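Side-chain contacts in ferritin (Mycoplasma penetrans, PDB 7DIE), which probably takes up and stores iron inside a cage of 24 subunits, oxidising it at atypical ferroxidase centres: residues A[122-125]-A[126-130]; A[65-68]-A[69-73]; A[27-30]-A[31-34]. All coordinates share one frame; numbering follows the deposited sequence.

Contact 1: residues A[122-125]-A[126-130]; sequences FETF and ERMQW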
ATOM      1  N   PHE A 122      24.018  47.746  -0.067  1.00 26.88           N
ATOM      2  CA  PHE A 122      22.851  47.063   0.475  1.00 26.24           C
ATOM      3  C   PHE A 122      22.851  45.584   0.150  1.00 25.82           C
ATOM      4  O   PHE A 122      22.217  44.809   0.875  1.00 28.46           O
ATOM      5  CB  PHE A 122      21.585  47.712  -0.049  1.00 25.28           C
ATOM      6  CG  PHE A 122      21.412  49.113   0.436  1.00 28.31           C
ATOM      7  CD1 PHE A 122      20.870  49.363   1.682  1.00 27.67           C
ATOM      8  CD2 PHE A 122      21.860  50.185  -0.333  1.00 33.08           C
ATOM      9  CE1 PHE A 122      20.743  50.677   2.138  1.00 31.48           C
ATOM     10  CE2 PHE A 122      21.730  51.495   0.127  1.00 30.78           C
ATOM     11  CZ  PHE A 122      21.177  51.730   1.355  1.00 29.54           C
ATOM     12  N   GLU A 123      23.546  45.179  -0.918  1.00 28.25           N
ATOM     13  CA  GLU A 123      23.709  43.752  -1.170  1.00 27.86           C
ATOM     14  C   GLU A 123      24.475  43.087  -0.032  1.00 28.75           C
ATOM     15  O   GLU A 123      24.069  42.036   0.473  1.00 24.01           O
ATOM     16  CB  GLU A 123      24.407  43.534  -2.511  1.00 26.25           C
ATOM     17  CG  GLU A 123      23.528  44.009  -3.677  1.00 27.68           C
ATOM     18  CD  GLU A 123      24.246  44.059  -5.020  1.00 25.51           C
ATOM     19  OE1 GLU A 123      25.478  43.945  -5.061  1.00 27.07           O
ATOM     20  OE2 GLU A 123      23.554  44.201  -6.045  1.00 29.09           O
ATOM     21  N   THR A 124      25.592  43.682   0.388  1.00 24.89           N
ATOM     22  CA  THR A 124      26.358  43.087   1.480  1.00 24.98           C
ATOM     23  C   THR A 124      25.600  43.182   2.801  1.00 28.68           C
ATOM     24  O   THR A 124      25.579  42.221   3.587  1.00 26.09           O
ATOM     25  CB  THR A 124      27.739  43.754   1.566  1.00 24.42           C
ATOM     26  OG1 THR A 124      28.454  43.494   0.353  1.00 27.17           O
ATOM     27  CG2 THR A 124      28.555  43.182   2.730  1.00 24.10           C
ATOM     28  N   PHE A 125      24.944  44.321   3.055  1.00 26.04           N
ATOM     29  CA  PHE A 125      24.135  44.441   4.265  1.00 25.38           C
ATOM     30  C   PHE A 125      23.084  43.334   4.332  1.00 27.19           C
ATOM     31  O   PHE A 125      22.890  42.713   5.385  1.00 23.76           O
ATOM     32  CB  PHE A 125      23.471  45.825   4.322  1.00 24.31           C
ATOM     33  CG  PHE A 125      22.606  46.039   5.552  1.00 27.87           C
ATOM     34  CD1 PHE A 125      23.184  46.286   6.791  1.00 27.20           C
ATOM     35  CD2 PHE A 125      21.223  45.997   5.462  1.00 28.46           C
ATOM     36  CE1 PHE A 125      22.400  46.488   7.911  1.00 25.77           C
ATOM     37  CE2 PHE A 125      20.422  46.188   6.581  1.00 27.47           C
ATOM     38  CZ  PHE A 125      21.009  46.434   7.810  1.00 29.91           C
ATOM     39  N   GLU A 126      22.423  43.053   3.206  1.00 25.31           N
ATOM     40  CA  GLU A 126      21.392  42.013   3.172  1.00 25.56           C
ATOM     41  C   GLU A 126      21.998  40.635   3.466  1.00 26.92           C
ATOM     42  O   GLU A 126      21.465  39.858   4.268  1.00 26.28           O
ATOM     43  CB  GLU A 126      20.692  42.049   1.804  1.00 24.53           C
ATOM     44  CG  GLU A 126      19.394  41.216   1.687  1.00 23.68           C
ATOM     45  CD  GLU A 126      19.634  39.689   1.698  1.00 30.85           C
ATOM     46  OE1 GLU A 126      20.679  39.230   1.168  1.00 27.71           O
ATOM     47  OE2 GLU A 126      18.760  38.948   2.235  1.00 30.87           O
ATOM     48  N   ARG A 127      23.130  40.319   2.837  1.00 24.21           N
ATOM     49  CA  ARG A 127      23.773  39.028   3.081  1.00 24.26           C
ATOM     50  C   ARG A 127      24.220  38.891   4.533  1.00 28.40           C
ATOM     51  O   ARG A 127      24.210  37.788   5.093  1.00 25.73           O
ATOM     52  CB  ARG A 127      24.962  38.836   2.118  1.00 25.08           C
ATOM     53  CG  ARG A 127      25.916  37.658   2.472  1.00 25.53           C
ATOM     54  CD  ARG A 127      25.275  36.258   2.206  1.00 26.01           C
ATOM     55  NE  ARG A 127      24.165  35.964   3.124  1.00 23.63           N
ATOM     56  CZ  ARG A 127      23.363  34.903   3.028  1.00 31.98           C
ATOM     57  NH1 ARG A 127      23.567  34.001   2.074  1.00 25.81           N
ATOM     58  NH2 ARG A 127      22.362  34.738   3.891  1.00 27.48           N
ATOM     59  N   MET A 128      24.567  39.998   5.178  1.00 25.27           N
ATOM     60  CA  MET A 128      25.026  39.918   6.559  1.00 26.94           C
ATOM     61  C   MET A 128      23.902  39.673   7.549  1.00 24.90           C
ATOM     62  O   MET A 128      24.191  39.286   8.688  1.00 25.25           O
ATOM     63  CB  MET A 128      25.786  41.201   6.944  1.00 27.63           C
ATOM     64  CG  MET A 128      27.134  41.348   6.204  1.00 25.58           C
ATOM     65  SD  MET A 128      28.234  39.901   6.345  1.00 29.45           S
ATOM     66  CE  MET A 128      28.537  39.816   8.110  1.00 25.59           C
ATOM     67  N   GLN A 129      22.635  39.852   7.155  1.00 24.18           N
ATOM     68  CA  GLN A 129      21.546  39.700   8.121  1.00 25.96           C
ATOM     69  C   GLN A 129      21.480  38.281   8.676  1.00 27.95           C
ATOM     70  O   GLN A 129      21.205  38.089   9.866  1.00 25.61           O
ATOM     71  CB  GLN A 129      20.208  40.095   7.491  1.00 23.67           C
ATOM     72  CG  GLN A 129      20.126  41.590   7.119  1.00 23.46           C
ATOM     73  CD  GLN A 129      20.600  42.485   8.247  1.00 27.77           C
ATOM     74  OE1 GLN A 129      19.961  42.562   9.286  1.00 28.21           O
ATOM     75  NE2 GLN A 129      21.738  43.161   8.049  1.00 28.53           N
ATOM     76  N   TRP A 130      21.738  37.273   7.839  1.00 24.92           N
ATOM     77  CA  TRP A 130      21.783  35.901   8.346  1.00 27.03           C
ATOM     78  C   TRP A 130      22.816  35.767   9.458  1.00 29.41           C
ATOM     79  O   TRP A 130      22.599  35.051  10.443  1.00 24.34           O
ATOM     80  CB  TRP A 130      22.105  34.916   7.210  1.00 26.40           C
ATOM     81  CG  TRP A 130      22.115  33.468   7.686  1.00 30.26           C
ATOM     82  CD1 TRP A 130      21.046  32.605   7.690  1.00 32.21           C
ATOM     83  CD2 TRP A 130      23.215  32.746   8.261  1.00 28.99           C
ATOM     84  NE1 TRP A 130      21.425  31.388   8.209  1.00 32.44           N
ATOM     85  CE2 TRP A 130      22.744  31.451   8.579  1.00 28.56           C
ATOM     86  CE3 TRP A 130      24.553  33.062   8.536  1.00 26.49           C
ATOM     87  CZ2 TRP A 130      23.561  30.478   9.160  1.00 29.70           C
ATOM     88  CZ3 TRP A 130      25.364  32.091   9.119  1.00 26.90           C
ATOM     89  CH2 TRP A 130      24.861  30.816   9.423  1.00 29.13           C
TER
HETATM   90  O   HOH W   1      22.584  39.891  -0.711  1.00 29.03           O
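The opening turns of helix 122-150, one of the four long helices of the ferritin bundle, fold the side chain of Q129 back over that of F125, one turn earlier. NE2 of Q129 lies above the centre of the F125 ring, 3.3 Å from its plane, and its closest ring atom is CZ at 3.4 Å. The amide is not laid flat on the ring, since the two planes are 34° apart. From this position NE2 also donates to the backbone O of F125, at 2.9 Å and almost straight (169° at the hydrogen). The acceptor O of F125 lies in the plane of the Q129 amide, but the donor stands well above the carbonyl plane of F125. The bend at chi2 of Q129 (-47°) turns the amide back toward the start of the helix, where it can meet ring and carbonyl together. The same O of F125 takes a second, weak bond from M128 N, whose stronger acceptor is O of T124 at 2.9 Å. Alongside, T124 and M128 point the same way, with CG2 of T124 4.2 Å from CG of M128. A water bridges the polar flank by donating to O of E123 (2.9 Å) and to OE1 of E126 (2.8 Å). At the subunit junction F125 packs on F125 of the second subunit and F122 of the third, while E126 meets Q129 of the second and Q129 meets E126 of the third. The bond to the main-chain oxygen, together with the ring beneath NE2, probably holds the rotation of the amide, and the NH2 group adds a polar-aromatic contact in which the partly positive nitrogen probably gains from the pi electrons.

Contact 2: residues A[65-68]-A[69-73]; sequences VKYM and MKVDS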
ATOM      1  N   VAL A  65      31.660  32.580   0.878  1.00 25.39           N
ATOM      2  CA  VAL A  65      32.303  32.379  -0.417  1.00 28.31           C
ATOM      3  C   VAL A  65      31.267  32.365  -1.543  1.00 29.45           C
ATOM      4  O   VAL A  65      31.546  32.844  -2.648  1.00 27.66           O
ATOM      5  CB  VAL A  65      33.189  31.114  -0.421  1.00 26.56           C
ATOM      6  CG1 VAL A  65      32.360  29.859  -0.327  1.00 26.35           C
ATOM      7  CG2 VAL A  65      34.034  31.085  -1.692  1.00 33.63           C
ATOM      8  N   LYS A  66      30.057  31.860  -1.285  1.00 25.34           N
ATOM      9  CA  LYS A  66      29.013  31.871  -2.312  1.00 23.35           C
ATOM     10  C   LYS A  66      28.590  33.283  -2.655  1.00 27.00           C
ATOM     11  O   LYS A  66      28.325  33.598  -3.823  1.00 24.97           O
ATOM     12  CB  LYS A  66      27.787  31.081  -1.834  1.00 27.87           C
ATOM     13  CG  LYS A  66      27.950  29.550  -1.847  1.00 43.74           C
ATOM     14  CD  LYS A  66      26.572  28.846  -1.797  1.00 51.74           C
ATOM     15  CE  LYS A  66      26.671  27.408  -1.276  1.00 65.31           C
ATOM     16  NZ  LYS A  66      25.511  26.978  -0.411  1.00 63.00           N
ATOM     17  N   TYR A  67      28.484  34.140  -1.643  1.00 23.03           N
ATOM     18  CA  TYR A  67      28.144  35.537  -1.889  1.00 23.44           C
ATOM     19  C   TYR A  67      29.231  36.234  -2.701  1.00 26.03           C
ATOM     20  O   TYR A  67      28.932  36.959  -3.655  1.00 24.23           O
ATOM     21  CB  TYR A  67      27.923  36.282  -0.565  1.00 22.86           C
ATOM     22  CG  TYR A  67      27.737  37.784  -0.786  1.00 26.39           C
ATOM     23  CD1 TYR A  67      26.655  38.270  -1.515  1.00 24.71           C
ATOM     24  CD2 TYR A  67      28.660  38.710  -0.288  1.00 26.55           C
ATOM     25  CE1 TYR A  67      26.486  39.648  -1.746  1.00 27.42           C
ATOM     26  CE2 TYR A  67      28.505  40.084  -0.520  1.00 29.81           C
ATOM     27  CZ  TYR A  67      27.424  40.547  -1.251  1.00 25.96           C
ATOM     28  OH  TYR A  67      27.262  41.908  -1.467  1.00 26.80           O
ATOM     29  N   MET A  68      30.502  36.035  -2.335  1.00 23.54           N
ATOM     30  CA  MET A  68      31.561  36.684  -3.095  1.00 25.47           C
ATOM     31  C   MET A  68      31.507  36.272  -4.560  1.00 25.25           C
ATOM     32  O   MET A  68      31.658  37.115  -5.448  1.00 26.86           O
ATOM     33  CB  MET A  68      32.924  36.387  -2.463  1.00 25.98           C
ATOM     34  CG  MET A  68      33.030  37.020  -1.068  1.00 31.14           C
ATOM     35  SD  MET A  68      34.705  37.167  -0.385  1.00 36.62           S
ATOM     36  CE  MET A  68      35.241  38.697  -1.188  1.00 34.25           C
ATOM     37  N   MET A  69      31.240  34.989  -4.835  1.00 26.20           N
ATOM     38  CA  MET A  69      31.133  34.541  -6.224  1.00 23.84           C
ATOM     39  C   MET A  69      29.942  35.179  -6.933  1.00 25.98           C
ATOM     40  O   MET A  69      30.034  35.507  -8.122  1.00 30.09           O
ATOM     41  CB  MET A  69      31.034  33.009  -6.287  1.00 25.38           C
ATOM     42  CG  MET A  69      32.337  32.291  -5.868  1.00 29.75           C
ATOM     43  SD  MET A  69      32.194  30.492  -6.060  1.00 35.13           S
ATOM     44  CE  MET A  69      30.931  30.124  -4.885  1.00 36.39           C
ATOM     45  N   LYS A  70      28.812  35.350  -6.228  1.00 24.86           N
ATOM     46  CA  LYS A  70      27.649  36.016  -6.829  1.00 24.97           C
ATOM     47  C   LYS A  70      28.016  37.397  -7.355  1.00 30.38           C
ATOM     48  O   LYS A  70      27.511  37.829  -8.399  1.00 31.46           O
ATOM     49  CB  LYS A  70      26.513  36.158  -5.811  1.00 26.77           C
ATOM     50  CG  LYS A  70      25.759  34.865  -5.470  1.00 35.55           C
ATOM     51  CD  LYS A  70      24.945  34.374  -6.659  1.00 44.43           C
ATOM     52  CE  LYS A  70      24.312  33.002  -6.400  1.00 45.93           C
ATOM     53  NZ  LYS A  70      23.701  32.463  -7.657  1.00 36.31           N
ATOM     54  N   VAL A  71      28.887  38.105  -6.645  1.00 28.08           N
ATOM     55  CA  VAL A  71      29.247  39.460  -7.041  1.00 26.90           C
ATOM     56  C   VAL A  71      30.666  39.520  -7.618  1.00 32.60           C
ATOM     57  O   VAL A  71      31.278  40.591  -7.644  1.00 29.11           O
ATOM     58  CB  VAL A  71      29.052  40.447  -5.877  1.00 26.63           C
ATOM     59  CG1 VAL A  71      27.560  40.570  -5.533  1.00 28.19           C
ATOM     60  CG2 VAL A  71      29.824  40.010  -4.640  1.00 26.73           C
ATOM     61  N   ASP A  72      31.195  38.377  -8.081  1.00 29.54           N
ATOM     62  CA  ASP A  72      32.462  38.304  -8.824  1.00 29.63           C
ATOM     63  C   ASP A  72      33.644  38.860  -8.036  1.00 32.43           C
ATOM     64  O   ASP A  72      34.593  39.375  -8.627  1.00 31.27           O
ATOM     65  CB  ASP A  72      32.383  39.040 -10.171  1.00 34.32           C
ATOM     66  CG  ASP A  72      31.484  38.346 -11.185  1.00 40.43           C
ATOM     67  OD1 ASP A  72      31.201  37.136 -11.040  1.00 34.76           O
ATOM     68  OD2 ASP A  72      31.062  39.031 -12.144  1.00 41.75           O
ATOM     69  N   SER A  73      33.623  38.772  -6.711  1.00 27.93           N
ATOM     70  CA  SER A  73      34.728  39.274  -5.904  1.00 30.57           C
ATOM     71  C   SER A  73      35.606  38.137  -5.393  1.00 31.34           C
ATOM     72  O   SER A  73      35.180  36.982  -5.303  1.00 27.77           O
ATOM     73  CB  SER A  73      34.200  40.091  -4.729  1.00 27.16           C
ATOM     74  OG  SER A  73      33.475  41.187  -5.239  1.00 34.76           O
TER
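V71 overlaps the ring of Y67 with CG2, which sits over one face, 4.2 Å above the plane and displaced toward the rim, while CG1 meets CE1 of Y67 at 4.0 Å. This apolar pair lies where helix 43-70 ends in a Schellman motif. D72, with positive phi (59°), is its C-prime residue. S73 N reaches back to O of M68 at 2.9 Å, enclosing the tighter turn closed by D72 N and O of M69 (3.1 Å). V71 N still binds O of Y67 in the helical manner, with a weak second bond to O of M68. The positive phi of D72 is what brings S73 N back to O of M68. For Y67, a CG anti to the backbone N (chi1 173°) carries the ring along the helix toward V71, and its hydroxyl has T124 as its partner. K70 leads away from the preceding turn, and its NZ makes salt bridges with E137 and E140 of the second subunit. The D72 carboxylate is hydrogen-bonded to S4 through OD2, and the D72 side chain lies about 5 Å from a bound iron ion. On another flank M69 runs nearly extended as far as SD and then bends at chi3 (-64°), so that its methyl folds back over the preceding turn, CE lying 3.6 Å from O of V65 and 3.7 Å from CA of K66. Inside the same turn as the Schellman bonds, the terminal CE of M68 touches CB of S73 at 3.9 Å.

Contact 3: residues A[27-30]-A[31-34]; sequences ANLY and FHLA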
ATOM      1  N   ALA A  27      36.684  28.371  13.477  1.00 26.69           N
ATOM      2  CA  ALA A  27      36.664  26.944  13.145  1.00 27.60           C
ATOM      3  C   ALA A  27      37.979  26.285  13.525  1.00 28.60           C
ATOM      4  O   ALA A  27      37.996  25.235  14.182  1.00 26.95           O
ATOM      5  CB  ALA A  27      36.393  26.745  11.647  1.00 28.19           C
ATOM      6  N   ASN A  28      39.093  26.894  13.102  1.00 27.01           N
ATOM      7  CA  ASN A  28      40.420  26.378  13.423  1.00 26.11           C
ATOM      8  C   ASN A  28      40.628  26.268  14.923  1.00 32.63           C
ATOM      9  O   ASN A  28      41.187  25.277  15.404  1.00 29.57           O
ATOM     10  CB  ASN A  28      41.495  27.280  12.804  1.00 27.64           C
ATOM     11  CG  ASN A  28      41.637  27.057  11.311  1.00 31.60           C
ATOM     12  OD1 ASN A  28      41.303  25.981  10.817  1.00 27.87           O
ATOM     13  ND2 ASN A  28      42.149  28.062  10.586  1.00 27.34           N
ATOM     14  N   LEU A  29      40.218  27.287  15.675  1.00 27.18           N
ATOM     15  CA  LEU A  29      40.336  27.212  17.130  1.00 25.64           C
ATOM     16  C   LEU A  29      39.480  26.085  17.694  1.00 26.74           C
ATOM     17  O   LEU A  29      39.936  25.313  18.556  1.00 28.13           O
ATOM     18  CB  LEU A  29      39.957  28.556  17.770  1.00 28.71           C
ATOM     19  CG  LEU A  29      39.993  28.479  19.304  1.00 31.11           C
ATOM     20  CD1 LEU A  29      41.430  28.287  19.824  1.00 30.05           C
ATOM     21  CD2 LEU A  29      39.335  29.686  19.956  1.00 31.74           C
ATOM     22  N   TYR A  30      38.245  25.944  17.200  1.00 26.85           N
ATOM     23  CA  TYR A  30      37.346  24.936  17.768  1.00 28.79           C
ATOM     24  C   TYR A  30      37.845  23.519  17.495  1.00 26.88           C
ATOM     25  O   TYR A  30      37.713  22.633  18.352  1.00 24.44           O
ATOM     26  CB  TYR A  30      35.911  25.129  17.237  1.00 25.99           C
ATOM     27  CG  TYR A  30      35.323  26.475  17.623  1.00 28.54           C
ATOM     28  CD1 TYR A  30      35.824  27.177  18.719  1.00 28.93           C
ATOM     29  CD2 TYR A  30      34.294  27.068  16.877  1.00 27.09           C
ATOM     30  CE1 TYR A  30      35.313  28.430  19.076  1.00 28.27           C
ATOM     31  CE2 TYR A  30      33.771  28.322  17.228  1.00 28.88           C
ATOM     32  CZ  TYR A  30      34.297  28.996  18.334  1.00 31.65           C
ATOM     33  OH  TYR A  30      33.819  30.236  18.708  1.00 30.41           O
ATOM     34  N   PHE A  31      38.422  23.271  16.319  1.00 26.47           N
ATOM     35  CA  PHE A  31      38.971  21.936  16.094  1.00 28.07           C
ATOM     36  C   PHE A  31      40.174  21.687  16.998  1.00 28.58           C
ATOM     37  O   PHE A  31      40.363  20.572  17.495  1.00 27.86           O
ATOM     38  CB  PHE A  31      39.330  21.753  14.614  1.00 27.34           C
ATOM     39  CG  PHE A  31      38.121  21.680  13.711  1.00 26.37           C
ATOM     40  CD1 PHE A  31      37.114  20.753  13.956  1.00 31.18           C
ATOM     41  CD2 PHE A  31      37.981  22.552  12.643  1.00 26.74           C
ATOM     42  CE1 PHE A  31      35.990  20.675  13.136  1.00 29.00           C
ATOM     43  CE2 PHE A  31      36.862  22.495  11.822  1.00 26.53           C
ATOM     44  CZ  PHE A  31      35.861  21.545  12.071  1.00 28.31           C
ATOM     45  N   HIS A  32      41.007  22.711  17.216  1.00 29.96           N
ATOM     46  CA  HIS A  32      42.075  22.593  18.210  1.00 27.63           C
ATOM     47  C   HIS A  32      41.500  22.299  19.595  1.00 27.17           C
ATOM     48  O   HIS A  32      41.925  21.351  20.277  1.00 30.40           O
ATOM     49  CB  HIS A  32      42.911  23.882  18.225  1.00 28.07           C
ATOM     50  CG  HIS A  32      43.888  23.957  19.358  1.00 32.22           C
ATOM     51  ND1 HIS A  32      45.004  23.146  19.443  1.00 30.64           N
ATOM     52  CD2 HIS A  32      43.911  24.746  20.460  1.00 31.88           C
ATOM     53  CE1 HIS A  32      45.667  23.432  20.551  1.00 31.52           C
ATOM     54  NE2 HIS A  32      45.035  24.406  21.178  1.00 31.36           N
ATOM     55  N   LEU A  33      40.510  23.091  20.014  1.00 27.80           N
ATOM     56  CA  LEU A  33      39.911  22.924  21.335  1.00 24.95           C
ATOM     57  C   LEU A  33      39.206  21.580  21.472  1.00 28.00           C
ATOM     58  O   LEU A  33      39.094  21.051  22.582  1.00 28.82           O
ATOM     59  CB  LEU A  33      38.942  24.072  21.603  1.00 23.87           C
ATOM     60  CG  LEU A  33      39.606  25.446  21.770  1.00 27.64           C
ATOM     61  CD1 LEU A  33      38.592  26.479  22.257  1.00 25.85           C
ATOM     62  CD2 LEU A  33      40.813  25.376  22.705  1.00 29.34           C
ATOM     63  N   ALA A  34      38.715  21.014  20.367  1.00 28.74           N
ATOM     64  CA  ALA A  34      38.165  19.662  20.439  1.00 30.25           C
ATOM     65  C   ALA A  34      39.232  18.668  20.891  1.00 27.71           C
ATOM     66  O   ALA A  34      38.992  17.851  21.781  1.00 26.87           O
ATOM     67  CB  ALA A  34      37.575  19.256  19.087  1.00 27.95           C
TER
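Four consecutive alpha-helical bonds join residues 27-30 to 31-34, from F31 N to O of A27 (2.9 Å), H32 N to O of N28, L33 N to O of L29 (2.7 Å) and A34 N to O of Y30 (2.8 Å). On this regular frame the main side-chain contact is between L29 and L33, whose chains cross obliquely. CG of L29 meets CD1 of L33 at 3.8 Å, and CD1 of L29 meets CG of L33 at 3.9 Å, so the branch point of each leucine rests on the other's isobutyl group. L29 has CG anti to its backbone nitrogen (chi1 177°), which leans the isobutyl group along the axis toward the next turn; L33, with chi1 -68°, swings its own CG back toward it. Both leucines pack on helix 91-118, L29 on M101 and L33 on A98. On another face the F31 ring leans back over A27: CD2 comes to 3.1 Å from O of A27, the same oxygen that accepts the F31 N-H, and CE2 lies 4.3 Å from CB of A27. F31 then packs on Q57 of helix 43-70 and on Y20 of the fourth subunit. Y30 holds its hydroxyl on E102, and ND1 of H32 is hydrogen-bonded to O of L75 of the fourth subunit, so Y30 OH and H32 ND1 have partners although both residues are buried. Such a buried stretch of helix, with leucines one turn apart on one face and an aromatic residue at the subunit interface on another, fits the ferritin four-helix bundle, in which the side chain of Y30 lies about 8 Å from a bound iron ion.

How the contacts relate
Contacts 1 and 2 are neighbours, their centres 13 Å apart, and they meet directly: OG1 of T124 and OH of Y67 lie 2.7 Å apart in a probable hydrogen bond, and CG of R127 packs on CG of Y67 at 3.7 Å. Both touch the second subunit. Contact 3 lies 27 Å from contact 1 and 26 Å from contact 2 between centres, but shares the fourth subunit with contact 2. The iron site of D55, H60, D134 and D138 relates contacts 1 and 3: the side chain of M128 is about 8 Å from that of H60, and that of Y30 about 7 Å from that of D138. In contact 2, D72 approaches a bound iron ion.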